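Iron(III) ABC transporter, periplasmic iron-compound-binding protein (Vibrio cholerae, PDB 3TEF) probably binds ferric catecholate siderophores in the periplasm and hands them to an ABC transporter for iron uptake. Local coordinates at residues R21-L30 and I38-F46; K214-V224 and H251-I262. All coordinates share one frame; numbering follows the deposited sequence.

Contact 1. Residues R21-L30 and I38-F46; sequences RVVVIGVGAL and IEPVAVSKF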
loop_
_atom_site.group_PDB
_atom_site.type_symbol
_atom_site.label_atom_id
_atom_site.label_comp_id
_atom_site.label_asym_id
_atom_site.label_seq_id
_atom_site.Cartn_x
_atom_site.Cartn_y
_atom_site.Cartn_z
ATOM N N ARG A 21 -16.209 -10.248 15.738
ATOM C CA ARG A 21 -16.103 -8.801 15.886
ATOM C C ARG A 21 -14.680 -8.362 15.548
ATOM O O ARG A 21 -13.737 -8.631 16.291
ATOM C CB ARG A 21 -16.484 -8.377 17.310
ATOM C CG ARG A 21 -17.915 -8.762 17.700
ATOM C CD ARG A 21 -18.269 -8.268 19.097
ATOM N NE ARG A 21 -18.210 -6.812 19.158
ATOM C CZ ARG A 21 -19.154 -6.002 18.686
ATOM N NH1 ARG A 21 -20.243 -6.504 18.103
ATOM N NH2 ARG A 21 -19.006 -4.691 18.790
ATOM N N VAL A 22 -14.530 -7.715 14.401
ATOM C CA VAL A 22 -13.219 -7.318 13.907
ATOM C C VAL A 22 -13.131 -5.798 13.861
ATOM O O VAL A 22 -14.008 -5.135 13.308
ATOM C CB VAL A 22 -12.974 -7.867 12.489
ATOM C CG1 VAL A 22 -11.582 -7.481 11.993
ATOM C CG2 VAL A 22 -13.167 -9.370 12.474
ATOM N N VAL A 23 -12.069 -5.257 14.447
ATOM C CA VAL A 23 -11.780 -3.829 14.387
ATOM C C VAL A 23 -10.611 -3.668 13.421
ATOM O O VAL A 23 -9.640 -4.429 13.485
ATOM C CB VAL A 23 -11.386 -3.299 15.783
ATOM C CG1 VAL A 23 -10.771 -1.898 15.700
ATOM C CG2 VAL A 23 -12.591 -3.309 16.698
ATOM N N VAL A 24 -10.701 -2.693 12.521
ATOM C CA VAL A 24 -9.662 -2.518 11.516
ATOM C C VAL A 24 -9.119 -1.092 11.523
ATOM O O VAL A 24 -9.879 -0.117 11.395
ATOM C CB VAL A 24 -10.182 -2.866 10.095
ATOM C CG1 VAL A 24 -9.048 -2.775 9.089
ATOM C CG2 VAL A 24 -10.804 -4.259 10.075
ATOM N N ILE A 25 -7.799 -0.973 11.663
ATOM C CA ILE A 25 -7.134 0.312 11.503
ATOM C C ILE A 25 -6.227 0.230 10.271
ATOM O O ILE A 25 -5.457 -0.721 10.128
ATOM C CB ILE A 25 -6.308 0.656 12.742
ATOM C CG1 ILE A 25 -7.258 0.841 13.935
ATOM C CG2 ILE A 25 -5.520 1.933 12.499
ATOM C CD1 ILE A 25 -6.548 0.970 15.272
ATOM N N GLY A 26 -6.332 1.208 9.374
ATOM C CA GLY A 26 -5.543 1.189 8.147
ATOM C C GLY A 26 -6.409 0.900 6.924
ATOM O O GLY A 26 -7.264 0.013 6.953
ATOM N N VAL A 27 -6.157 1.624 5.841
ATOM C CA VAL A 27 -6.964 1.492 4.627
ATOM C C VAL A 27 -6.647 0.217 3.865
ATOM O O VAL A 27 -7.525 -0.362 3.231
ATOM C CB VAL A 27 -6.789 2.715 3.716
ATOM C CG1 VAL A 27 -7.645 2.574 2.445
ATOM C CG2 VAL A 27 -7.145 3.986 4.481
ATOM N N GLY A 28 -5.390 -0.233 3.923
ATOM C CA GLY A 28 -5.020 -1.438 3.205
ATOM C C GLY A 28 -5.660 -2.665 3.829
ATOM O O GLY A 28 -6.164 -3.545 3.118
ATOM N N ALA A 29 -5.621 -2.720 5.163
ATOM C CA ALA A 29 -6.271 -3.782 5.923
ATOM C C ALA A 29 -7.784 -3.786 5.659
ATOM O O ALA A 29 -8.378 -4.832 5.400
ATOM C CB ALA A 29 -5.988 -3.619 7.411
ATOM N N LEU A 30 -8.393 -2.606 5.699
ATOM C CA LEU A 30 -9.832 -2.494 5.436
ATOM C C LEU A 30 -10.197 -2.943 4.003
ATOM O O LEU A 30 -11.159 -3.697 3.795
ATOM C CB LEU A 30 -10.306 -1.063 5.725
ATOM C CG LEU A 30 -11.813 -0.806 5.600
ATOM C CD1 LEU A 30 -12.624 -1.788 6.425
ATOM C CD2 LEU A 30 -12.118 0.621 6.034
ATOM N N ILE A 38 -15.624 -9.715 4.579
ATOM C CA ILE A 38 -15.754 -9.579 6.028
ATOM C C ILE A 38 -16.191 -8.161 6.396
ATOM O O ILE A 38 -15.683 -7.201 5.827
ATOM C CB ILE A 38 -14.406 -9.873 6.726
ATOM C CG1 ILE A 38 -13.886 -11.274 6.360
ATOM C CG2 ILE A 38 -14.524 -9.655 8.229
ATOM C CD1 ILE A 38 -14.845 -12.405 6.691
ATOM N N GLU A 39 -17.123 -8.021 7.340
ATOM C CA GLU A 39 -17.587 -6.691 7.728
ATOM C C GLU A 39 -17.174 -6.366 9.160
ATOM O O GLU A 39 -17.633 -7.006 10.093
ATOM C CB GLU A 39 -19.106 -6.554 7.592
ATOM C CG GLU A 39 -19.594 -5.126 7.821
ATOM C CD GLU A 39 -21.099 -4.997 7.779
ATOM O OE1 GLU A 39 -21.780 -6.024 7.572
ATOM O OE2 GLU A 39 -21.597 -3.864 7.948
ATOM N N PRO A 40 -16.326 -5.346 9.327
ATOM C CA PRO A 40 -15.798 -4.985 10.652
ATOM C C PRO A 40 -16.843 -4.265 11.489
ATOM O O PRO A 40 -17.843 -3.778 10.938
ATOM C CB PRO A 40 -14.671 -4.010 10.322
ATOM C CG PRO A 40 -15.136 -3.355 9.041
ATOM C CD PRO A 40 -15.816 -4.468 8.259
ATOM N N VAL A 41 -16.612 -4.205 12.794
ATOM C CA VAL A 41 -17.504 -3.514 13.710
ATOM C C VAL A 41 -17.064 -2.082 14.019
ATOM O O VAL A 41 -17.864 -1.279 14.506
ATOM C CB VAL A 41 -17.698 -4.287 15.036
ATOM C CG1 VAL A 41 -18.313 -5.657 14.774
ATOM C CG2 VAL A 41 -16.383 -4.408 15.801
ATOM N N ALA A 42 -15.805 -1.766 13.729
ATOM C CA ALA A 42 -15.261 -0.430 13.949
ATOM C C ALA A 42 -14.035 -0.251 13.057
ATOM O O ALA A 42 -13.341 -1.226 12.743
ATOM C CB ALA A 42 -14.898 -0.231 15.409
ATOM N N VAL A 43 -13.799 0.982 12.618
ATOM C CA VAL A 43 -12.742 1.260 11.652
ATOM C C VAL A 43 -12.074 2.592 11.920
ATOM O O VAL A 43 -12.687 3.507 12.473
ATOM C CB VAL A 43 -13.279 1.277 10.204
ATOM C CG1 VAL A 43 -13.869 -0.076 9.846
ATOM C CG2 VAL A 43 -14.319 2.397 10.026
ATOM N N SER A 44 -10.817 2.713 11.517
ATOM C CA SER A 44 -10.190 4.022 11.549
ATOM C C SER A 44 -10.918 4.933 10.567
ATOM O O SER A 44 -11.631 4.468 9.671
ATOM C CB SER A 44 -8.695 3.931 11.225
ATOM O OG SER A 44 -8.488 3.179 10.051
ATOM N N LYS A 45 -10.741 6.228 10.775
ATOM C CA LYS A 45 -11.345 7.240 9.936
ATOM C C LYS A 45 -10.221 8.081 9.362
ATOM O O LYS A 45 -9.268 8.429 10.070
ATOM C CB LYS A 45 -12.288 8.103 10.771
ATOM C CG LYS A 45 -13.352 7.312 11.511
ATOM C CD LYS A 45 -14.460 6.807 10.580
ATOM C CE LYS A 45 -15.443 5.930 11.345
ATOM N NZ LYS A 45 -16.706 5.699 10.546
ATOM N N PHE A 46 -10.343 8.404 8.082
ATOM C CA PHE A 46 -9.318 9.108 7.331
ATOM C C PHE A 46 -10.022 9.908 6.231
ATOM O O PHE A 46 -10.866 9.367 5.512
ATOM C CB PHE A 46 -8.350 8.083 6.735
ATOM C CG PHE A 46 -7.317 8.661 5.808
ATOM C CD1 PHE A 46 -6.488 9.694 6.212
ATOM C CD2 PHE A 46 -7.150 8.136 4.536
ATOM C CE1 PHE A 46 -5.514 10.205 5.346
ATOM C CE2 PHE A 46 -6.183 8.637 3.669
ATOM C CZ PHE A 46 -5.367 9.674 4.071
HETATM O O HOH W 1 -16.728 -7.971 12.581
#

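Contact 2. Residues K214-V224 and H251-I262; sequences KTLLVVDRDKV and HIAYLDVNAWYI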
loop_
_atom_site.group_PDB
_atom_site.type_symbol
_atom_site.label_atom_id
_atom_site.label_comp_id
_atom_site.label_asym_id
_atom_site.label_seq_id
_atom_site.Cartn_x
_atom_site.Cartn_y
_atom_site.Cartn_z
ATOM N N LYS A 214 14.151 6.646 -18.089
ATOM C CA LYS A 214 13.376 6.228 -19.253
ATOM C C LYS A 214 11.891 6.180 -18.914
ATOM O O LYS A 214 11.026 6.444 -19.757
ATOM C CB LYS A 214 13.843 4.856 -19.744
ATOM C CG LYS A 214 14.612 4.879 -21.061
ATOM C CD LYS A 214 16.108 5.080 -20.846
ATOM C CE LYS A 214 16.447 6.505 -20.421
ATOM N NZ LYS A 214 17.866 6.623 -19.958
ATOM N N THR A 215 11.603 5.833 -17.667
ATOM C CA THR A 215 10.236 5.808 -17.167
ATOM C C THR A 215 10.199 6.562 -15.851
ATOM O O THR A 215 11.081 6.393 -15.000
ATOM C CB THR A 215 9.754 4.373 -16.926
ATOM O OG1 THR A 215 9.666 3.685 -18.181
ATOM C CG2 THR A 215 8.386 4.366 -16.254
ATOM N N LEU A 216 9.172 7.387 -15.684
ATOM C CA LEU A 216 9.049 8.203 -14.484
ATOM C C LEU A 216 7.698 7.927 -13.824
ATOM O O LEU A 216 6.644 8.184 -14.409
ATOM C CB LEU A 216 9.199 9.678 -14.858
ATOM C CG LEU A 216 9.256 10.763 -13.784
ATOM C CD1 LEU A 216 10.320 10.468 -12.730
ATOM C CD2 LEU A 216 9.514 12.107 -14.444
ATOM N N LEU A 217 7.738 7.386 -12.609
ATOM C CA LEU A 217 6.521 7.055 -11.876
ATOM C C LEU A 217 6.349 8.068 -10.750
ATOM O O LEU A 217 7.218 8.207 -9.893
ATOM C CB LEU A 217 6.622 5.656 -11.286
ATOM C CG LEU A 217 7.040 4.596 -12.307
ATOM C CD1 LEU A 217 7.338 3.253 -11.659
ATOM C CD2 LEU A 217 5.956 4.457 -13.360
ATOM N N VAL A 218 5.225 8.769 -10.757
ATOM C CA VAL A 218 5.040 9.888 -9.850
ATOM C C VAL A 218 3.910 9.605 -8.876
ATOM O O VAL A 218 2.820 9.199 -9.278
ATOM C CB VAL A 218 4.705 11.166 -10.644
ATOM C CG1 VAL A 218 4.440 12.336 -9.700
ATOM C CG2 VAL A 218 5.830 11.483 -11.623
ATOM N N VAL A 219 4.182 9.838 -7.592
ATOM C CA VAL A 219 3.187 9.690 -6.530
ATOM C C VAL A 219 2.876 11.063 -5.932
ATOM O O VAL A 219 3.736 11.693 -5.310
ATOM C CB VAL A 219 3.712 8.739 -5.404
ATOM C CG1 VAL A 219 2.682 8.601 -4.276
ATOM C CG2 VAL A 219 4.077 7.356 -5.976
ATOM N N ASP A 220 1.647 11.529 -6.139
ATOM C CA ASP A 220 1.220 12.845 -5.662
ATOM C C ASP A 220 0.638 12.708 -4.266
ATOM O O ASP A 220 -0.563 12.525 -4.099
ATOM C CB ASP A 220 0.178 13.431 -6.614
ATOM C CG ASP A 220 -0.252 14.843 -6.229
ATOM O OD1 ASP A 220 0.358 15.432 -5.309
ATOM O OD2 ASP A 220 -1.190 15.368 -6.865
ATOM N N ARG A 221 1.494 12.780 -3.258
ATOM C CA ARG A 221 1.041 12.529 -1.902
ATOM C C ARG A 221 -0.046 13.514 -1.477
ATOM O O ARG A 221 -0.943 13.169 -0.710
ATOM C CB ARG A 221 2.212 12.574 -0.929
ATOM C CG ARG A 221 1.806 12.337 0.502
ATOM C CD ARG A 221 3.035 12.162 1.374
ATOM N NE ARG A 221 2.656 11.947 2.763
ATOM C CZ ARG A 221 2.389 12.928 3.615
ATOM N NH1 ARG A 221 2.469 14.192 3.211
ATOM N NH2 ARG A 221 2.045 12.652 4.869
ATOM N N ASP A 222 0.024 14.734 -1.993
ATOM C CA ASP A 222 -0.921 15.760 -1.576
ATOM C C ASP A 222 -2.358 15.411 -1.959
ATOM O O ASP A 222 -3.299 15.853 -1.299
ATOM C CB ASP A 222 -0.510 17.128 -2.118
ATOM C CG ASP A 222 0.773 17.634 -1.488
ATOM O OD1 ASP A 222 1.070 17.228 -0.343
ATOM O OD2 ASP A 222 1.486 18.427 -2.136
ATOM N N LYS A 223 -2.531 14.599 -2.998
ATOM C CA LYS A 223 -3.872 14.210 -3.440
ATOM C C LYS A 223 -4.741 13.678 -2.298
ATOM O O LYS A 223 -5.937 13.962 -2.239
ATOM C CB LYS A 223 -3.810 13.174 -4.572
ATOM C CG LYS A 223 -3.661 13.750 -5.992
ATOM C CD LYS A 223 -3.690 12.627 -7.045
ATOM C CE LYS A 223 -2.863 12.964 -8.297
ATOM N NZ LYS A 223 -2.227 11.744 -8.923
ATOM N N VAL A 224 -4.143 12.910 -1.393
ATOM C CA VAL A 224 -4.899 12.283 -0.311
ATOM C C VAL A 224 -4.741 12.995 1.029
ATOM O O VAL A 224 -5.387 12.618 2.009
ATOM C CB VAL A 224 -4.508 10.797 -0.118
ATOM C CG1 VAL A 224 -4.891 9.977 -1.350
ATOM C CG2 VAL A 224 -3.024 10.672 0.186
ATOM N N HIS A 251 6.176 8.266 -21.177
ATOM C CA HIS A 251 6.245 7.283 -20.106
ATOM C C HIS A 251 6.374 7.924 -18.727
ATOM O O HIS A 251 7.108 7.417 -17.877
ATOM C CB HIS A 251 7.398 6.291 -20.335
ATOM C CG HIS A 251 7.155 5.331 -21.459
ATOM N ND1 HIS A 251 8.174 4.634 -22.080
ATOM C CD2 HIS A 251 6.012 4.939 -22.075
ATOM C CE1 HIS A 251 7.672 3.867 -23.025
ATOM N NE2 HIS A 251 6.357 4.031 -23.044
ATOM N N ILE A 252 5.678 9.036 -18.519
ATOM C CA ILE A 252 5.458 9.551 -17.168
ATOM C C ILE A 252 4.107 9.032 -16.707
ATOM O O ILE A 252 3.081 9.304 -17.346
ATOM C CB ILE A 252 5.428 11.086 -17.096
ATOM C CG1 ILE A 252 6.742 11.686 -17.589
ATOM C CG2 ILE A 252 5.141 11.542 -15.659
ATOM C CD1 ILE A 252 6.770 13.205 -17.518
ATOM N N ALA A 253 4.105 8.276 -15.612
ATOM C CA ALA A 253 2.876 7.703 -15.081
ATOM C C ALA A 253 2.561 8.302 -13.716
ATOM O O ALA A 253 3.428 8.341 -12.841
ATOM C CB ALA A 253 3.003 6.202 -14.972
ATOM N N TYR A 254 1.328 8.770 -13.540
ATOM C CA TYR A 254 0.879 9.295 -12.242
ATOM C C TYR A 254 0.132 8.215 -11.463
ATOM O O TYR A 254 -1.054 7.975 -11.682
ATOM C CB TYR A 254 0.048 10.577 -12.424
ATOM C CG TYR A 254 0.865 11.673 -13.070
ATOM C CD1 TYR A 254 1.610 12.550 -12.299
ATOM C CD2 TYR A 254 0.934 11.797 -14.458
ATOM C CE1 TYR A 254 2.385 13.529 -12.877
ATOM C CE2 TYR A 254 1.704 12.780 -15.048
ATOM C CZ TYR A 254 2.428 13.644 -14.251
ATOM O OH TYR A 254 3.210 14.625 -14.810
ATOM N N LEU A 255 0.858 7.556 -10.563
ATOM C CA LEU A 255 0.356 6.380 -9.865
ATOM C C LEU A 255 -0.812 6.719 -8.942
ATOM O O LEU A 255 -0.842 7.790 -8.339
ATOM C CB LEU A 255 1.476 5.733 -9.050
ATOM C CG LEU A 255 2.741 5.262 -9.783
ATOM C CD1 LEU A 255 3.691 4.629 -8.796
ATOM C CD2 LEU A 255 2.409 4.276 -10.887
ATOM N N ASP A 256 -1.756 5.795 -8.818
ATOM C CA ASP A 256 -2.899 6.014 -7.938
ATOM C C ASP A 256 -2.394 6.113 -6.503
ATOM O O ASP A 256 -1.823 5.171 -5.962
ATOM C CB ASP A 256 -3.902 4.872 -8.062
ATOM C CG ASP A 256 -5.163 5.122 -7.255
ATOM O OD1 ASP A 256 -6.095 5.769 -7.779
ATOM O OD2 ASP A 256 -5.222 4.686 -6.094
ATOM N N VAL A 257 -2.585 7.265 -5.881
ATOM C CA VAL A 257 -1.976 7.484 -4.573
ATOM C C VAL A 257 -2.548 6.568 -3.494
ATOM O O VAL A 257 -1.803 6.029 -2.683
ATOM C CB VAL A 257 -2.090 8.947 -4.128
ATOM C CG1 VAL A 257 -1.427 9.124 -2.761
ATOM C CG2 VAL A 257 -1.441 9.842 -5.157
ATOM N N ASN A 258 -3.863 6.378 -3.484
ATOM C CA ASN A 258 -4.446 5.446 -2.532
ATOM C C ASN A 258 -3.841 4.049 -2.666
ATOM O O ASN A 258 -3.441 3.431 -1.681
ATOM C CB ASN A 258 -5.962 5.345 -2.706
ATOM C CG ASN A 258 -6.559 4.253 -1.844
ATOM O OD1 ASN A 258 -6.668 4.409 -0.627
ATOM N ND2 ASN A 258 -6.908 3.120 -2.463
ATOM N N ALA A 259 -3.782 3.552 -3.894
ATOM C CA ALA A 259 -3.382 2.172 -4.105
ATOM C C ALA A 259 -1.929 1.926 -3.700
ATOM O O ALA A 259 -1.625 0.892 -3.116
ATOM C CB ALA A 259 -3.590 1.757 -5.547
ATOM N N TRP A 260 -1.043 2.864 -4.041
ATOM C CA TRP A 260 0.403 2.656 -3.852
ATOM C C TRP A 260 0.938 3.103 -2.496
ATOM O O TRP A 260 1.932 2.561 -2.006
ATOM C CB TRP A 260 1.199 3.377 -4.949
ATOM C CG TRP A 260 1.038 2.786 -6.326
ATOM C CD1 TRP A 260 -0.008 2.989 -7.185
ATOM C CD2 TRP A 260 1.959 1.928 -7.018
ATOM N NE1 TRP A 260 0.195 2.295 -8.350
ATOM C CE2 TRP A 260 1.397 1.637 -8.273
ATOM C CE3 TRP A 260 3.195 1.357 -6.681
ATOM C CZ2 TRP A 260 2.030 0.812 -9.207
ATOM C CZ3 TRP A 260 3.825 0.551 -7.608
ATOM C CH2 TRP A 260 3.242 0.283 -8.854
ATOM N N TYR A 261 0.280 4.087 -1.895
ATOM C CA TYR A 261 0.836 4.755 -0.729
ATOM C C TYR A 261 -0.014 4.555 0.535
ATOM O O TYR A 261 0.509 4.330 1.621
ATOM C CB TYR A 261 1.017 6.244 -1.048
ATOM C CG TYR A 261 1.619 7.045 0.085
ATOM C CD1 TYR A 261 2.955 6.892 0.434
ATOM C CD2 TYR A 261 0.850 7.955 0.795
ATOM C CE1 TYR A 261 3.511 7.630 1.481
ATOM C CE2 TYR A 261 1.396 8.702 1.840
ATOM C CZ TYR A 261 2.720 8.531 2.171
ATOM O OH TYR A 261 3.252 9.271 3.203
ATOM N N ILE A 262 -1.332 4.627 0.378
ATOM C CA ILE A 262 -2.248 4.551 1.515
ATOM C C ILE A 262 -2.704 3.131 1.843
ATOM O O ILE A 262 -2.544 2.660 2.973
ATOM C CB ILE A 262 -3.508 5.432 1.294
ATOM C CG1 ILE A 262 -3.122 6.912 1.118
ATOM C CG2 ILE A 262 -4.508 5.242 2.442
ATOM C CD1 ILE A 262 -2.524 7.553 2.346
HETATM O O HOH W 2 0.257 10.161 -8.366
#

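Contact 1. Residues R21-L30 and I38-F46
Val-41, Val-22 and Ser-44 have the largest buried areas of the contact, in which the edge segment 38-46 runs parallel to strand 22-25. Val-41 meets its neighbour through both backbone and side chain: its N donates to Val-22 O at 2.8 Å, and its isopropyl group crosses Arg-21 at about a right angle. CG1 of Val-41 lies over one face of the Arg-21 guanidinium, 3.9 Å from NH1 and offset toward the rim. A bend at chi3 (62°) folds the arginine back over the valine, while its NE is held by Gln-78 O. Val-22 is tied in a second way, since one water accepts from its N and donates to Glu-39 O. Further along, Val-24 N donates to Ala-42 O at 3.0 Å, and Ser-44 N returns a bond to Val-24 O. The Ser-44 side chain then replaces the backbone as acceptor: with chi1 at 50°, OG sits between its own N and carbonyl carbon and takes the Gly-26 N-H at 3.0 Å, nearly straight at 167°. The bond ties the strand-to-helix turn, at the N-cap residue of helix 27-35, to the neighbouring strand. On the face carrying Val-24 and Val-43, Leu-30 reaches back from the helix, its CD1 touching Pro-40 CG and Val-43 CG1, both at 4.0 Å. Strand 82-85 flanks the other edge of strand 22-25. The result is a beta-alpha-beta crossover, strand 22-25, helix 27-35, strand 42-43, at the edge of the parallel sheet in the N-terminal lobe of a periplasmic binding protein.

Contact 2. Residues K214-V224 and H251-I262
Val-257, at the start of helix 257-262, fills the angle between the end of strand 215-220 and the turn that follows it. Its CG1 packs 3.7 Å from Val-224 CG2, while its CG2 presses against Asp-220 O. Val-224 CG2 also meets Ile-262 CD1, the two side chains running past each other in opposite directions. Both Val-257 methyls reach the turn because CG1 stands anti to the backbone N (chi1 180°), leaving CG2 beside it. Along the strands the apolar contacts divide between two faces. On one, Val-218 lies side by side with Tyr-254, its CB 3.8 Å from the ring atom CD1, and its CG2 meets Ile-252 CG2; helix 232-236 covers Val-218 and Tyr-254, and Glu-237 binds the tyrosine hydroxyl. On the other, Leu-217 CD2 touches Ala-253 CB at 3.8 Å, and Leu-255 CD1 bridges Leu-217 and Val-219 while resting over the centre of the Trp-260 ring. A parallel ladder joins the backbones: Leu-216 N to His-251 O, Ala-253 N to Leu-216 O, Val-218 N to Ala-253 O at 2.8 Å, and Leu-255 N to Val-218 O. Where the strands part, a water donates to Val-218 O and Leu-255 O and accepts from Asp-220 N and Lys-223 NZ. At the far end the extended Arg-221 chain brings NE to Tyr-261 OH at 2.8 Å, close to the guanidinium plane, with that plane 85° from the phenol ring. Ser-165 takes the arginine NH1, and Arg-88 forms a cation-pi contact with Tyr-261. Asp-256 OD2 caps helix 257-262 through Ala-259 N. Strands 215-220 and 252-254 are parallel neighbours in the mixed sheet of the C-terminal alpha/beta lobe of this periplasmic binding protein, and helix 257-262 follows at the end facing the other lobe.

How the contacts relate
Both contacts pair parallel strands, in different sheets on opposite sides of the chain's centre; in contact 1 one strand leads into a helix, in contact 2 both do, the helix after 215-220 being weakly bonded. Contact 1 is the more completely buried and closes a local crossover; contact 2 joins segments farther apart in sequence and buries more surface. Each has a bridging water, with two partners in contact 1 and four in contact 2. A serine hydroxyl at a helix start adds to contact 1, an arginine-tyrosine bond to contact 2. They touch by packing: Val-27 CG2 lies 3.6 Å from Ile-262 CG2, and Phe-46 reaches Ile-262 and Val-224 O.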